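Local coordinates for protein phycocyanobilin lyase subunit beta (Nostoc sp. PCC 7120, PDB 5N3U) that associates with subunit alpha to form a lyase probably required for attaching the phycocyanobilin chromophore to the phycocyanin alpha chain, at residues G77-S82 / D105-V110. Sequence-based numbering, arbitrary orientation.
Sequences GARAYS and DFAPSV
Arg79 and Asp105 meet tip to tip in a salt bridge, the guanidinium side-on to a carboxylate nearly coplanar with it (planes 25° apart). Arg79 NE lies 2.7 Å from Asp105 OD2, its N-H somewhat bent; Arg79 NH1 gives the straighter bond, 2.9 Å to Asp105 OD1. Both oxygens use their syn lone pairs, leaving the anti pair of Asp105 OD1 for the backbone N of Ala107 at 3.0 Å, an Asx turn ahead of helix 108-118. The tight apolar part is where buried Val110 sets CG2 against Ala80 N, CA and CB, 3.7 Å from Ala80 N; the CA atoms of Ala80 and Val110 are 4.4 Å apart where helices 76-89 and 108-118 of this HEAT-repeat fold meet. Packing is looser at partly exposed Ser109, whose OG meets Ala80 CB alone, at 3.9 Å. An alanine in place of Asp105 would probably leave Arg79 NE without its mate and the turn at Ala107 without its side-chain acceptor. Arg79 NH2 bonds Asp72 O and pairs with Glu8 of a neighbouring alpha subunit, so the guanidinium, shared by two carboxylates, is likely to stay charged and tie this interhelical contact to the CpcE-CpcF interface.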
loop_
_atom_site.group_PDB
_atom_site.type_symbol
_atom_site.label_atom_id
_atom_site.label_comp_id
_atom_site.label_asym_id
_atom_site.label_seq_id
_atom_site.Cartn_x
_atom_site.Cartn_y
_atom_site.Cartn_z
ATOM N N GLY B 77 -2.056 -3.459 -7.601
ATOM C CA GLY B 77 -1.798 -3.297 -9.072
ATOM C C GLY B 77 -2.771 -4.175 -9.811
ATOM O O GLY B 77 -3.473 -3.728 -10.757
ATOM N N ALA B 78 -2.872 -5.400 -9.333
ATOM C CA ALA B 78 -3.811 -6.378 -9.972
ATOM C C ALA B 78 -5.242 -6.014 -9.779
ATOM O O ALA B 78 -6.067 -6.087 -10.690
ATOM C CB ALA B 78 -3.561 -7.725 -9.382
ATOM N N ARG B 79 -5.555 -5.537 -8.565
ATOM C CA ARG B 79 -6.905 -5.201 -8.198
ATOM C C ARG B 79 -7.468 -4.084 -9.053
ATOM O O ARG B 79 -8.663 -4.097 -9.395
ATOM C CB ARG B 79 -6.939 -4.895 -6.687
ATOM C CG ARG B 79 -8.294 -4.639 -6.151
ATOM C CD ARG B 79 -8.347 -4.807 -4.608
ATOM N NE ARG B 79 -7.631 -3.758 -3.887
ATOM C CZ ARG B 79 -6.413 -3.854 -3.309
ATOM N NH1 ARG B 79 -5.921 -2.799 -2.695
ATOM N NH2 ARG B 79 -5.658 -4.977 -3.383
ATOM N N ALA B 80 -6.625 -3.127 -9.428
ATOM C CA ALA B 80 -7.026 -2.026 -10.183
ATOM C C ALA B 80 -7.510 -2.515 -11.563
ATOM O O ALA B 80 -8.426 -1.977 -12.101
ATOM C CB ALA B 80 -5.864 -1.089 -10.375
ATOM N N TYR B 81 -6.845 -3.519 -12.113
ATOM C CA TYR B 81 -7.235 -4.120 -13.388
ATOM C C TYR B 81 -8.534 -4.841 -13.265
ATOM O O TYR B 81 -9.374 -4.729 -14.173
ATOM C CB TYR B 81 -6.166 -5.095 -13.939
ATOM C CG TYR B 81 -4.996 -4.370 -14.529
ATOM C CD1 TYR B 81 -5.136 -3.681 -15.741
ATOM C CD2 TYR B 81 -3.739 -4.390 -13.917
ATOM C CE1 TYR B 81 -4.051 -3.004 -16.314
ATOM C CE2 TYR B 81 -2.628 -3.721 -14.473
ATOM C CZ TYR B 81 -2.813 -3.008 -15.665
ATOM O OH TYR B 81 -1.724 -2.374 -16.260
ATOM N N SER B 82 -8.774 -5.565 -12.181
ATOM C CA SER B 82 -10.079 -6.197 -11.982
ATOM C C SER B 82 -11.185 -5.161 -11.998
ATOM O O SER B 82 -12.199 -5.312 -12.659
ATOM C CB SER B 82 -10.159 -6.990 -10.711
ATOM O OG SER B 82 -9.343 -8.119 -10.776
ATOM N N ASP B 105 -11.037 1.209 -0.259
ATOM C CA ASP B 105 -9.700 0.838 -0.690
ATOM C C ASP B 105 -8.718 1.956 -0.412
ATOM O O ASP B 105 -9.136 3.108 -0.328
ATOM C CB ASP B 105 -9.696 0.489 -2.217
ATOM C CG ASP B 105 -8.638 -0.592 -2.507
ATOM O OD1 ASP B 105 -7.429 -0.295 -2.418
ATOM O OD2 ASP B 105 -9.022 -1.746 -2.813
ATOM N N PHE B 106 -7.449 1.656 -0.173
ATOM C CA PHE B 106 -6.465 2.692 0.023
ATOM C C PHE B 106 -5.765 3.063 -1.288
ATOM O O PHE B 106 -5.294 4.150 -1.405
ATOM C CB PHE B 106 -5.391 2.305 1.010
ATOM C CG PHE B 106 -5.809 2.421 2.433
ATOM C CD1 PHE B 106 -5.764 3.665 3.104
ATOM C CD2 PHE B 106 -6.270 1.305 3.123
ATOM C CE1 PHE B 106 -6.187 3.778 4.430
ATOM C CE2 PHE B 106 -6.665 1.414 4.451
ATOM C CZ PHE B 106 -6.628 2.656 5.096
ATOM N N ALA B 107 -5.745 2.157 -2.281
ATOM C CA ALA B 107 -5.009 2.435 -3.488
ATOM C C ALA B 107 -5.716 3.384 -4.438
ATOM O O ALA B 107 -6.778 3.075 -4.936
ATOM C CB ALA B 107 -4.740 1.152 -4.190
ATOM N N PRO B 108 -5.091 4.537 -4.752
ATOM C CA PRO B 108 -5.726 5.473 -5.637
ATOM C C PRO B 108 -6.076 4.957 -7.010
ATOM O O PRO B 108 -7.151 5.283 -7.489
ATOM C CB PRO B 108 -4.719 6.597 -5.787
ATOM C CG PRO B 108 -3.940 6.594 -4.533
ATOM C CD PRO B 108 -3.890 5.090 -4.124
ATOM N N SER B 109 -5.229 4.135 -7.614
ATOM C CA SER B 109 -5.505 3.597 -8.905
ATOM C C SER B 109 -6.792 2.762 -8.825
ATOM O O SER B 109 -7.620 2.767 -9.786
ATOM C CB SER B 109 -4.339 2.655 -9.392
ATOM O OG SER B 109 -3.969 1.691 -8.399
ATOM N N VAL B 110 -6.991 2.064 -7.699
ATOM C CA VAL B 110 -8.200 1.233 -7.550
ATOM C C VAL B 110 -9.422 2.103 -7.400
ATOM O O VAL B 110 -10.451 1.855 -8.034
ATOM C CB VAL B 110 -8.065 0.300 -6.365
ATOM C CG1 VAL B 110 -9.422 -0.359 -6.022
ATOM C CG2 VAL B 110 -7.043 -0.736 -6.648
#